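Local coordinates for secreted protein (Kutzneria albida DSM 43870, PDB 5M6Q) that probably catalyses acyl transfer from protein glutamine side chains to amines, being a microbial transglutaminase that allows highly site-specific labelling of proteins, at residues A[5-16]-A[196-204]; A[124-132]-A[172-180]. All coordinates share one frame; numbering follows the deposited sequence.

Contact 1: residues A[5-16]-A[196-204]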
loop_
_atom_site.group_PDB
_atom_site.type_symbol
_atom_site.label_atom_id
_atom_site.label_comp_id
_atom_site.label_asym_id
_atom_site.label_seq_id
_atom_site.Cartn_x
_atom_site.Cartn_y
_atom_site.Cartn_z
ATOM N N PRO A 5 -10.617 16.330 5.575
ATOM C CA PRO A 5 -11.874 16.316 4.830
ATOM C C PRO A 5 -11.663 15.795 3.411
ATOM O O PRO A 5 -10.527 15.731 2.933
ATOM C CB PRO A 5 -12.297 17.790 4.824
ATOM C CG PRO A 5 -11.036 18.541 4.967
ATOM C CD PRO A 5 -10.150 17.699 5.854
ATOM N N PRO A 6 -12.750 15.409 2.744
ATOM C CA PRO A 6 -12.629 15.039 1.332
ATOM C C PRO A 6 -12.193 16.216 0.449
ATOM O O PRO A 6 -12.152 17.371 0.881
ATOM C CB PRO A 6 -14.041 14.570 0.964
ATOM C CG PRO A 6 -14.939 15.166 2.000
ATOM C CD PRO A 6 -14.123 15.245 3.258
ATOM N N LEU A 7 -11.851 15.902 -0.790
ATOM C CA LEU A 7 -11.488 16.916 -1.759
ATOM C C LEU A 7 -12.733 17.640 -2.250
ATOM O O LEU A 7 -13.812 17.056 -2.315
ATOM C CB LEU A 7 -10.768 16.288 -2.942
ATOM C CG LEU A 7 -9.438 15.629 -2.622
ATOM C CD1 LEU A 7 -8.923 14.882 -3.847
ATOM C CD2 LEU A 7 -8.452 16.688 -2.178
ATOM N N ALA A 8 -12.577 18.901 -2.623
ATOM C CA ALA A 8 -13.644 19.606 -3.322
ATOM C C ALA A 8 -13.974 18.874 -4.621
ATOM O O ALA A 8 -13.151 18.124 -5.151
ATOM C CB ALA A 8 -13.243 21.042 -3.597
ATOM N N GLU A 9 -15.181 19.087 -5.133
ATOM C CA GLU A 9 -15.634 18.382 -6.329
ATOM C C GLU A 9 -14.791 18.705 -7.559
ATOM O O GLU A 9 -14.657 17.882 -8.459
ATOM C CB GLU A 9 -17.111 18.696 -6.601
ATOM C CG GLU A 9 -18.074 18.041 -5.602
ATOM C CD GLU A 9 -19.537 18.400 -5.846
ATOM O OE1 GLU A 9 -19.804 19.436 -6.498
ATOM O OE2 GLU A 9 -20.422 17.643 -5.384
ATOM N N ASP A 10 -14.207 19.892 -7.599
ATOM C CA ASP A 10 -13.375 20.267 -8.742
ATOM C C ASP A 10 -11.868 20.169 -8.456
ATOM O O ASP A 10 -11.066 20.860 -9.083
ATOM C CB ASP A 10 -13.710 21.690 -9.179
ATOM C CG ASP A 10 -13.408 22.700 -8.100
ATOM O OD1 ASP A 10 -13.567 22.351 -6.907
ATOM O OD2 ASP A 10 -12.995 23.831 -8.437
ATOM N N ARG A 11 -11.478 19.328 -7.511
ATOM C CA ARG A 11 -10.066 19.233 -7.150
ATOM C C ARG A 11 -9.542 17.837 -7.367
ATOM O O ARG A 11 -10.176 16.866 -6.967
ATOM C CB ARG A 11 -9.851 19.637 -5.693
ATOM C CG ARG A 11 -9.961 21.121 -5.464
ATOM C CD ARG A 11 -9.043 21.850 -6.422
ATOM N NE ARG A 11 -8.993 23.276 -6.141
ATOM C CZ ARG A 11 -7.914 23.910 -5.703
ATOM N NH1 ARG A 11 -7.964 25.219 -5.477
ATOM N NH2 ARG A 11 -6.785 23.235 -5.510
ATOM N N SER A 12 -8.379 17.747 -7.990
ATOM C CA SER A 12 -7.730 16.470 -8.222
ATOM C C SER A 12 -6.813 16.098 -7.059
ATOM O O SER A 12 -6.487 14.923 -6.858
ATOM C CB SER A 12 -6.917 16.519 -9.510
ATOM O OG SER A 12 -7.764 16.712 -10.615
ATOM N N TYR A 13 -6.368 17.104 -6.317
ATOM C CA TYR A 13 -5.485 16.851 -5.188
ATOM C C TYR A 13 -5.434 18.028 -4.233
ATOM O O TYR A 13 -5.802 19.143 -4.593
ATOM C CB TYR A 13 -4.074 16.518 -5.668
ATOM C CG TYR A 13 -3.325 17.654 -6.325
ATOM C CD1 TYR A 13 -3.505 17.950 -7.672
ATOM C CD2 TYR A 13 -2.409 18.417 -5.602
ATOM C CE1 TYR A 13 -2.803 18.985 -8.285
ATOM C CE2 TYR A 13 -1.701 19.453 -6.204
ATOM C CZ TYR A 13 -1.900 19.731 -7.542
ATOM O OH TYR A 13 -1.189 20.753 -8.132
ATOM N N ARG A 14 -4.989 17.747 -3.012
ATOM C CA ARG A 14 -4.701 18.758 -2.007
ATOM C C ARG A 14 -3.277 18.564 -1.502
ATOM O O ARG A 14 -2.844 17.424 -1.277
ATOM C CB ARG A 14 -5.705 18.675 -0.854
ATOM C CG ARG A 14 -5.455 19.663 0.275
ATOM C CD ARG A 14 -6.367 19.389 1.459
ATOM N NE ARG A 14 -7.765 19.684 1.157
ATOM C CZ ARG A 14 -8.794 18.870 1.399
ATOM N NH1 ARG A 14 -8.614 17.682 1.980
ATOM N NH2 ARG A 14 -10.019 19.254 1.074
ATOM N N THR A 15 -2.530 19.656 -1.360
ATOM C CA THR A 15 -1.160 19.564 -0.866
ATOM C C THR A 15 -1.058 19.885 0.625
ATOM O O THR A 15 -1.776 20.738 1.150
ATOM C CB THR A 15 -0.198 20.481 -1.635
ATOM O OG1 THR A 15 -0.620 21.835 -1.517
ATOM C CG2 THR A 15 -0.164 20.117 -3.104
ATOM N N TRP A 16 -0.158 19.179 1.300
ATOM C CA TRP A 16 0.016 19.290 2.743
ATOM C C TRP A 16 1.463 19.586 3.109
ATOM O O TRP A 16 2.366 18.886 2.653
ATOM C CB TRP A 16 -0.414 17.996 3.425
ATOM C CG TRP A 16 -1.876 17.733 3.361
ATOM C CD1 TRP A 16 -2.579 17.283 2.290
ATOM C CD2 TRP A 16 -2.813 17.893 4.424
ATOM N NE1 TRP A 16 -3.903 17.138 2.618
ATOM C CE2 TRP A 16 -4.074 17.519 3.921
ATOM C CE3 TRP A 16 -2.708 18.319 5.753
ATOM C CZ2 TRP A 16 -5.217 17.562 4.692
ATOM C CZ3 TRP A 16 -3.845 18.354 6.525
ATOM C CH2 TRP A 16 -5.088 17.976 5.996
ATOM N N VAL A 196 6.629 17.147 0.366
ATOM C CA VAL A 196 5.253 17.623 0.421
ATOM C C VAL A 196 4.357 16.407 0.363
ATOM O O VAL A 196 4.580 15.542 -0.474
ATOM C CB VAL A 196 4.917 18.583 -0.749
ATOM C CG1 VAL A 196 3.461 19.029 -0.669
ATOM C CG2 VAL A 196 5.876 19.767 -0.764
ATOM N N VAL A 197 3.343 16.356 1.227
ATOM C CA VAL A 197 2.349 15.286 1.209
ATOM C C VAL A 197 1.192 15.639 0.282
ATOM O O VAL A 197 0.754 16.797 0.220
ATOM C CB VAL A 197 1.878 14.974 2.649
ATOM C CG1 VAL A 197 0.569 14.185 2.675
ATOM C CG2 VAL A 197 2.960 14.197 3.359
ATOM N N TYR A 198 0.734 14.650 -0.484
ATOM C CA TYR A 198 -0.382 14.851 -1.403
ATOM C C TYR A 198 -1.572 14.000 -1.019
ATOM O O TYR A 198 -1.428 12.854 -0.617
ATOM C CB TYR A 198 0.003 14.491 -2.840
ATOM C CG TYR A 198 1.178 15.236 -3.388
ATOM C CD1 TYR A 198 1.264 16.630 -3.292
ATOM C CD2 TYR A 198 2.203 14.554 -4.033
ATOM C CE1 TYR A 198 2.354 17.314 -3.818
ATOM C CE2 TYR A 198 3.289 15.227 -4.561
ATOM C CZ TYR A 198 3.360 16.603 -4.450
ATOM O OH TYR A 198 4.445 17.251 -4.986
ATOM N N GLN A 199 -2.753 14.557 -1.197
ATOM C CA GLN A 199 -3.992 13.830 -1.015
ATOM C C GLN A 199 -4.698 13.909 -2.357
ATOM O O GLN A 199 -5.187 14.985 -2.743
ATOM C CB GLN A 199 -4.824 14.441 0.119
ATOM C CG GLN A 199 -6.195 13.808 0.309
ATOM C CD GLN A 199 -7.090 14.631 1.223
ATOM O OE1 GLN A 199 -6.739 15.750 1.608
ATOM N NE2 GLN A 199 -8.252 14.078 1.578
ATOM N N SER A 200 -4.719 12.796 -3.089
ATOM C CA SER A 200 -5.193 12.815 -4.477
ATOM C C SER A 200 -6.414 11.954 -4.734
ATOM O O SER A 200 -6.690 11.002 -3.997
ATOM C CB SER A 200 -4.079 12.365 -5.417
ATOM O OG SER A 200 -2.979 13.244 -5.324
ATOM N N THR A 201 -7.146 12.289 -5.787
ATOM C CA THR A 201 -8.089 11.327 -6.329
ATOM C C THR A 201 -7.281 10.170 -6.899
ATOM O O THR A 201 -6.110 10.334 -7.251
ATOM C CB THR A 201 -8.948 11.904 -7.449
ATOM O OG1 THR A 201 -8.102 12.175 -8.561
ATOM C CG2 THR A 201 -9.663 13.187 -7.020
ATOM N N LEU A 202 -7.912 9.005 -7.025
ATOM C CA LEU A 202 -7.268 7.863 -7.653
ATOM C C LEU A 202 -6.846 8.174 -9.080
ATOM O O LEU A 202 -5.749 7.816 -9.490
ATOM C CB LEU A 202 -8.193 6.642 -7.642
ATOM C CG LEU A 202 -7.569 5.434 -8.347
ATOM C CD1 LEU A 202 -6.304 4.976 -7.626
ATOM C CD2 LEU A 202 -8.569 4.288 -8.505
ATOM N N ARG A 203 -7.703 8.856 -9.840
ATOM C CA ARG A 203 -7.339 9.212 -11.203
ATOM C C ARG A 203 -6.056 10.063 -11.235
ATOM O O ARG A 203 -5.205 9.885 -12.095
ATOM C CB ARG A 203 -8.469 9.977 -11.902
ATOM C CG ARG A 203 -8.160 10.259 -13.365
ATOM C CD ARG A 203 -9.197 11.146 -14.049
ATOM N NE ARG A 203 -10.559 10.877 -13.596
ATOM C CZ ARG A 203 -11.293 9.830 -13.971
ATOM N NH1 ARG A 203 -10.800 8.922 -14.808
ATOM N NH2 ARG A 203 -12.527 9.688 -13.496
ATOM N N HIS A 204 -5.922 10.998 -10.309
ATOM C CA HIS A 204 -4.760 11.865 -10.338
ATOM C C HIS A 204 -3.511 11.104 -9.911
ATOM O O HIS A 204 -2.442 11.229 -10.528
ATOM C CB HIS A 204 -4.974 13.079 -9.445
ATOM C CG HIS A 204 -3.775 13.962 -9.357
ATOM N ND1 HIS A 204 -3.405 14.811 -10.374
ATOM C CD2 HIS A 204 -2.840 14.098 -8.389
ATOM C CE1 HIS A 204 -2.300 15.444 -10.032
ATOM N NE2 HIS A 204 -1.938 15.034 -8.831
#

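Contact 2: residues A[124-132]-A[172-180]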
loop_
_atom_site.group_PDB
_atom_site.type_symbol
_atom_site.label_atom_id
_atom_site.label_comp_id
_atom_site.label_asym_id
_atom_site.label_seq_id
_atom_site.Cartn_x
_atom_site.Cartn_y
_atom_site.Cartn_z
ATOM N N ALA A 124 -6.720 -5.357 7.548
ATOM C CA ALA A 124 -6.221 -5.337 6.184
ATOM C C ALA A 124 -6.388 -3.935 5.595
ATOM O O ALA A 124 -7.464 -3.352 5.667
ATOM C CB ALA A 124 -6.940 -6.367 5.346
ATOM N N SER A 125 -5.311 -3.394 5.035
ATOM C CA SER A 125 -5.315 -2.053 4.477
ATOM C C SER A 125 -4.819 -2.108 3.047
ATOM O O SER A 125 -4.252 -3.109 2.642
ATOM C CB SER A 125 -4.451 -1.118 5.314
ATOM O OG SER A 125 -5.024 -0.958 6.597
ATOM N N ILE A 126 -5.061 -1.046 2.283
ATOM C CA ILE A 126 -4.709 -1.011 0.862
ATOM C C ILE A 126 -3.783 0.160 0.590
ATOM O O ILE A 126 -3.937 1.248 1.155
ATOM C CB ILE A 126 -5.959 -0.925 -0.038
ATOM C CG1 ILE A 126 -6.783 -2.203 0.075
ATOM C CG2 ILE A 126 -5.597 -0.648 -1.522
ATOM C CD1 ILE A 126 -8.053 -2.167 -0.741
ATOM N N PHE A 127 -2.800 -0.077 -0.259
ATOM C CA PHE A 127 -2.056 1.017 -0.840
ATOM C C PHE A 127 -1.800 0.650 -2.282
ATOM O O PHE A 127 -1.904 -0.511 -2.651
ATOM C CB PHE A 127 -0.760 1.288 -0.070
ATOM C CG PHE A 127 0.175 0.127 -0.035
ATOM C CD1 PHE A 127 1.109 -0.061 -1.042
ATOM C CD2 PHE A 127 0.145 -0.772 1.022
ATOM C CE1 PHE A 127 1.990 -1.140 -1.009
ATOM C CE2 PHE A 127 1.014 -1.855 1.056
ATOM C CZ PHE A 127 1.943 -2.028 0.044
ATOM N N SER A 128 -1.472 1.644 -3.096
ATOM C CA SER A 128 -1.205 1.428 -4.498
ATOM C C SER A 128 0.212 1.822 -4.806
ATOM O O SER A 128 0.666 2.909 -4.438
ATOM C CB SER A 128 -2.155 2.239 -5.374
ATOM O OG SER A 128 -1.849 1.996 -6.733
ATOM N N LYS A 129 0.904 0.946 -5.511
ATOM C CA LYS A 129 2.282 1.189 -5.848
ATOM C C LYS A 129 2.442 1.308 -7.353
ATOM O O LYS A 129 1.940 0.484 -8.115
ATOM C CB LYS A 129 3.173 0.065 -5.301
ATOM C CG LYS A 129 4.628 0.178 -5.693
ATOM C CD LYS A 129 5.355 -1.149 -5.376
ATOM C CE LYS A 129 6.781 -1.136 -5.865
ATOM N NZ LYS A 129 7.591 -0.020 -5.260
ATOM N N ARG A 130 3.152 2.345 -7.767
ATOM C CA ARG A 130 3.493 2.541 -9.158
ATOM C C ARG A 130 4.994 2.335 -9.315
ATOM O O ARG A 130 5.792 2.776 -8.476
ATOM C CB ARG A 130 3.083 3.939 -9.634
ATOM C CG ARG A 130 1.610 4.283 -9.379
ATOM C CD ARG A 130 1.198 5.588 -10.066
ATOM N NE ARG A 130 1.410 5.554 -11.517
ATOM C CZ ARG A 130 1.168 6.573 -12.341
ATOM N NH1 ARG A 130 0.680 7.717 -11.871
ATOM N NH2 ARG A 130 1.407 6.450 -13.640
ATOM N N PHE A 131 5.378 1.660 -10.382
ATOM C CA PHE A 131 6.772 1.293 -10.569
ATOM C C PHE A 131 7.089 1.046 -12.040
ATOM O O PHE A 131 6.224 1.165 -12.912
ATOM C CB PHE A 131 7.111 0.058 -9.716
ATOM C CG PHE A 131 6.314 -1.182 -10.070
ATOM C CD1 PHE A 131 5.006 -1.344 -9.621
ATOM C CD2 PHE A 131 6.892 -2.202 -10.821
ATOM C CE1 PHE A 131 4.284 -2.488 -9.918
ATOM C CE2 PHE A 131 6.168 -3.366 -11.129
ATOM C CZ PHE A 131 4.863 -3.506 -10.680
ATOM N N TYR A 132 8.348 0.727 -12.308
ATOM C CA TYR A 132 8.840 0.498 -13.657
ATOM C C TYR A 132 9.038 -1.003 -13.866
ATOM O O TYR A 132 9.565 -1.695 -12.999
ATOM C CB TYR A 132 10.146 1.273 -13.865
ATOM C CG TYR A 132 10.761 1.203 -15.246
ATOM C CD1 TYR A 132 10.032 1.498 -16.382
ATOM C CD2 TYR A 132 12.095 0.870 -15.397
ATOM C CE1 TYR A 132 10.622 1.453 -17.642
ATOM C CE2 TYR A 132 12.694 0.830 -16.636
ATOM C CZ TYR A 132 11.964 1.122 -17.751
ATOM O OH TYR A 132 12.592 1.058 -18.974
ATOM N N ASN A 172 12.069 6.005 -8.669
ATOM C CA ASN A 172 11.858 4.554 -8.636
ATOM C C ASN A 172 10.378 4.160 -8.501
ATOM O O ASN A 172 9.899 3.272 -9.208
ATOM C CB ASN A 172 12.669 3.910 -7.500
ATOM C CG ASN A 172 12.610 4.701 -6.195
ATOM O OD1 ASN A 172 11.728 5.539 -5.985
ATOM N ND2 ASN A 172 13.558 4.434 -5.309
ATOM N N PHE A 173 9.648 4.827 -7.617
ATOM C CA PHE A 173 8.289 4.396 -7.350
ATOM C C PHE A 173 7.395 5.524 -6.854
ATOM O O PHE A 173 7.864 6.611 -6.541
ATOM C CB PHE A 173 8.302 3.252 -6.323
ATOM C CG PHE A 173 9.155 3.528 -5.113
ATOM C CD1 PHE A 173 8.859 4.581 -4.255
ATOM C CD2 PHE A 173 10.257 2.735 -4.836
ATOM C CE1 PHE A 173 9.641 4.838 -3.136
ATOM C CE2 PHE A 173 11.052 2.989 -3.719
ATOM C CZ PHE A 173 10.735 4.042 -2.868
ATOM N N ASP A 174 6.098 5.246 -6.789
ATOM C CA ASP A 174 5.208 6.023 -5.946
ATOM C C ASP A 174 4.409 5.026 -5.114
ATOM O O ASP A 174 4.145 3.894 -5.557
ATOM C CB ASP A 174 4.287 6.938 -6.770
ATOM C CG ASP A 174 3.803 8.169 -5.976
ATOM O OD1 ASP A 174 4.073 8.270 -4.758
ATOM O OD2 ASP A 174 3.154 9.051 -6.571
ATOM N N TYR A 175 4.083 5.430 -3.897
ATOM C CA TYR A 175 3.175 4.699 -3.015
ATOM C C TYR A 175 2.034 5.598 -2.653
ATOM O O TYR A 175 2.263 6.743 -2.274
ATOM C CB TYR A 175 3.871 4.266 -1.726
ATOM C CG TYR A 175 4.810 3.115 -1.914
ATOM C CD1 TYR A 175 6.097 3.316 -2.400
ATOM C CD2 TYR A 175 4.406 1.823 -1.622
ATOM C CE1 TYR A 175 6.969 2.235 -2.585
ATOM C CE2 TYR A 175 5.268 0.742 -1.800
ATOM C CZ TYR A 175 6.544 0.958 -2.277
ATOM O OH TYR A 175 7.386 -0.118 -2.454
ATOM N N GLY A 176 0.815 5.076 -2.726
ATOM C CA GLY A 176 -0.355 5.828 -2.325
ATOM C C GLY A 176 -1.183 5.066 -1.309
ATOM O O GLY A 176 -1.673 3.979 -1.581
ATOM N N TRP A 177 -1.336 5.655 -0.132
ATOM C CA TRP A 177 -2.114 5.052 0.926
ATOM C C TRP A 177 -3.592 5.282 0.684
ATOM O O TRP A 177 -4.021 6.422 0.473
ATOM C CB TRP A 177 -1.713 5.632 2.273
ATOM C CG TRP A 177 -2.608 5.149 3.362
ATOM C CD1 TRP A 177 -3.709 5.776 3.867
ATOM C CD2 TRP A 177 -2.490 3.917 4.066
ATOM N NE1 TRP A 177 -4.282 5.008 4.849
ATOM C CE2 TRP A 177 -3.548 3.863 4.997
ATOM C CE3 TRP A 177 -1.586 2.857 4.012
ATOM C CZ2 TRP A 177 -3.722 2.799 5.866
ATOM C CZ3 TRP A 177 -1.763 1.795 4.885
ATOM C CH2 TRP A 177 -2.819 1.781 5.801
ATOM N N PHE A 178 -4.370 4.209 0.695
ATOM C CA PHE A 178 -5.802 4.323 0.436
ATOM C C PHE A 178 -6.567 4.756 1.679
ATOM O O PHE A 178 -6.737 3.979 2.612
ATOM C CB PHE A 178 -6.375 2.990 -0.064
ATOM C CG PHE A 178 -7.736 3.103 -0.684
ATOM C CD1 PHE A 178 -8.292 4.356 -0.982
ATOM C CD2 PHE A 178 -8.459 1.957 -0.994
ATOM C CE1 PHE A 178 -9.549 4.461 -1.571
ATOM C CE2 PHE A 178 -9.722 2.047 -1.590
ATOM C CZ PHE A 178 -10.264 3.305 -1.884
ATOM N N ASP A 179 -7.047 5.993 1.669
ATOM C CA ASP A 179 -7.871 6.509 2.754
ATOM C C ASP A 179 -9.321 6.240 2.378
ATOM O O ASP A 179 -9.895 6.941 1.552
ATOM C CB ASP A 179 -7.601 8.004 2.956
ATOM C CG ASP A 179 -8.551 8.682 3.969
ATOM O OD1 ASP A 179 -9.626 8.147 4.332
ATOM O OD2 ASP A 179 -8.213 9.808 4.389
ATOM N N GLN A 180 -9.903 5.226 2.994
ATOM C CA GLN A 180 -11.226 4.779 2.603
ATOM C C GLN A 180 -12.336 5.533 3.338
ATOM O O GLN A 180 -13.508 5.267 3.120
ATOM C CB GLN A 180 -11.340 3.273 2.813
ATOM C CG GLN A 180 -10.452 2.523 1.814
ATOM C CD GLN A 180 -10.301 1.038 2.101
ATOM O OE1 GLN A 180 -9.460 0.631 2.901
ATOM N NE2 GLN A 180 -11.076 0.219 1.400
HETATM O O HOH W 1 -6.634 1.196 3.298
HETATM O O HOH W 2 10.308 0.810 -10.033
#

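Contact 1: residues A[5-16]-A[196-204]
Two side chains, one from each segment, grip the carbonyl oxygen of Pro5: Gln199 NE2 donates to Pro5 O at 3.1 Å, and Arg14 NH1 reaches Pro5 O at 2.9 Å from the opposite face of the carbonyl plane. They tie the N-terminal tail to the margin of an antiparallel sheet, where strand 13-17 pairs with strand 196-200. Arg14 and Gln199 run side by side; a bend about CG-CD of the arginine (chi3 -69°) turns its guanidinium to the tail, letting Arg14 NH2 also bond Pro6 O at 2.9 Å, while Leu7 CD2 lies over one guanidinium face. A leucine in place of Arg14 would probably leave Pro6 O without this donor and Pro5 O with one of its two, setting the tail freer to move. Gln199 suits its place because its amide can donate to the tail and accept as well: its OE1 receives weak bonds from Arg14 NH1 and Trp16 NE1. The Trp16 indole continues this face toward Ala24 of helix 18-28 and Trp186.

Backbone bonds run both ways between Arg14 and Gln199 and between Trp16 and Val197, and Thr201 N adds another to Ser12 O at 2.9 Å. Thr201 is the N-cap of the helix that follows, its OG1 accepting from His204 N at 3.0 Å. On the other sheet face, Thr15 CG2 meets the edge of the Tyr198 ring, and Ser200 OG bonds His187. There the Tyr13 and His204 rings form an offset stack, planes 15° apart, with Tyr13 CD1 over the imidazole and 3.5 Å from His204 NE2.

Contact 2: residues A[124-132]-A[172-180]
The amine nitrogen of Lys129 is held by two phenol oxygens: Lys129 NZ donates to Tyr175 OH at 2.8 Å and also bonds the hydroxyl of Tyr162, which would give a buried and probably charged amine polar company. Its chain leaves with CG anti to the backbone N (chi1 176°), runs extended alongside Tyr175, and turns at the last torsion to bring NZ to the hydroxyl. On the way Lys129 CG sits over the phenol face in a CH-pi contact, 4.2 Å from the Tyr175 ring centroid. The Phe127 ring lies beside the same phenol at an oblique 41°, with Phe127 CD1 3.8 Å from Tyr175 CD2, and helix 47-53 packs on this aromatic face through Thr49.

Underneath is an antiparallel pair of strands, 122-131 and 174-179, in the interior of the transglutaminase sheet. Ser128 and Gly176 exchange two backbone bonds, as do Arg130 and Asp174. On the face of these residues, polar ends look beyond the pair: Ser128 OG bonds Gln215, Arg130 NH1 the carbonyl of Arg207, and Asp174 OD2 His187 ND1.

Toward one end, Ser125 CB touches Trp177 CH2 at 3.4 Å, and Ile126 CG2 packs 3.9 Å from Phe178 CD2, branched aliphatic against aromatic. At the other end the direct pairing gives way to a water, which accepts from Tyr132 N at 3.0 Å and donates to Asn172 O at 2.6 Å.

Overall arrangement
From the N terminus the chain forms the tail and strand 13-17, then passes through helices and the short strand 66-67 before strand 122-131. That strand begins contact 2, which closes a loop of 39 residues, largely without regular structure, when strand 174-179 returns beside it. Strand 184-188 follows, and strand 196-200 then meets strand 13-17 to complete contact 1, a far longer closure of 179 residues that encloses the whole of contact 2. Both pairings belong to one antiparallel sheet, contact 1 at its edge and contact 2 in its interior, their centres about 15 Å apart. Strand 184-188 lies between them and, through His187, touches both.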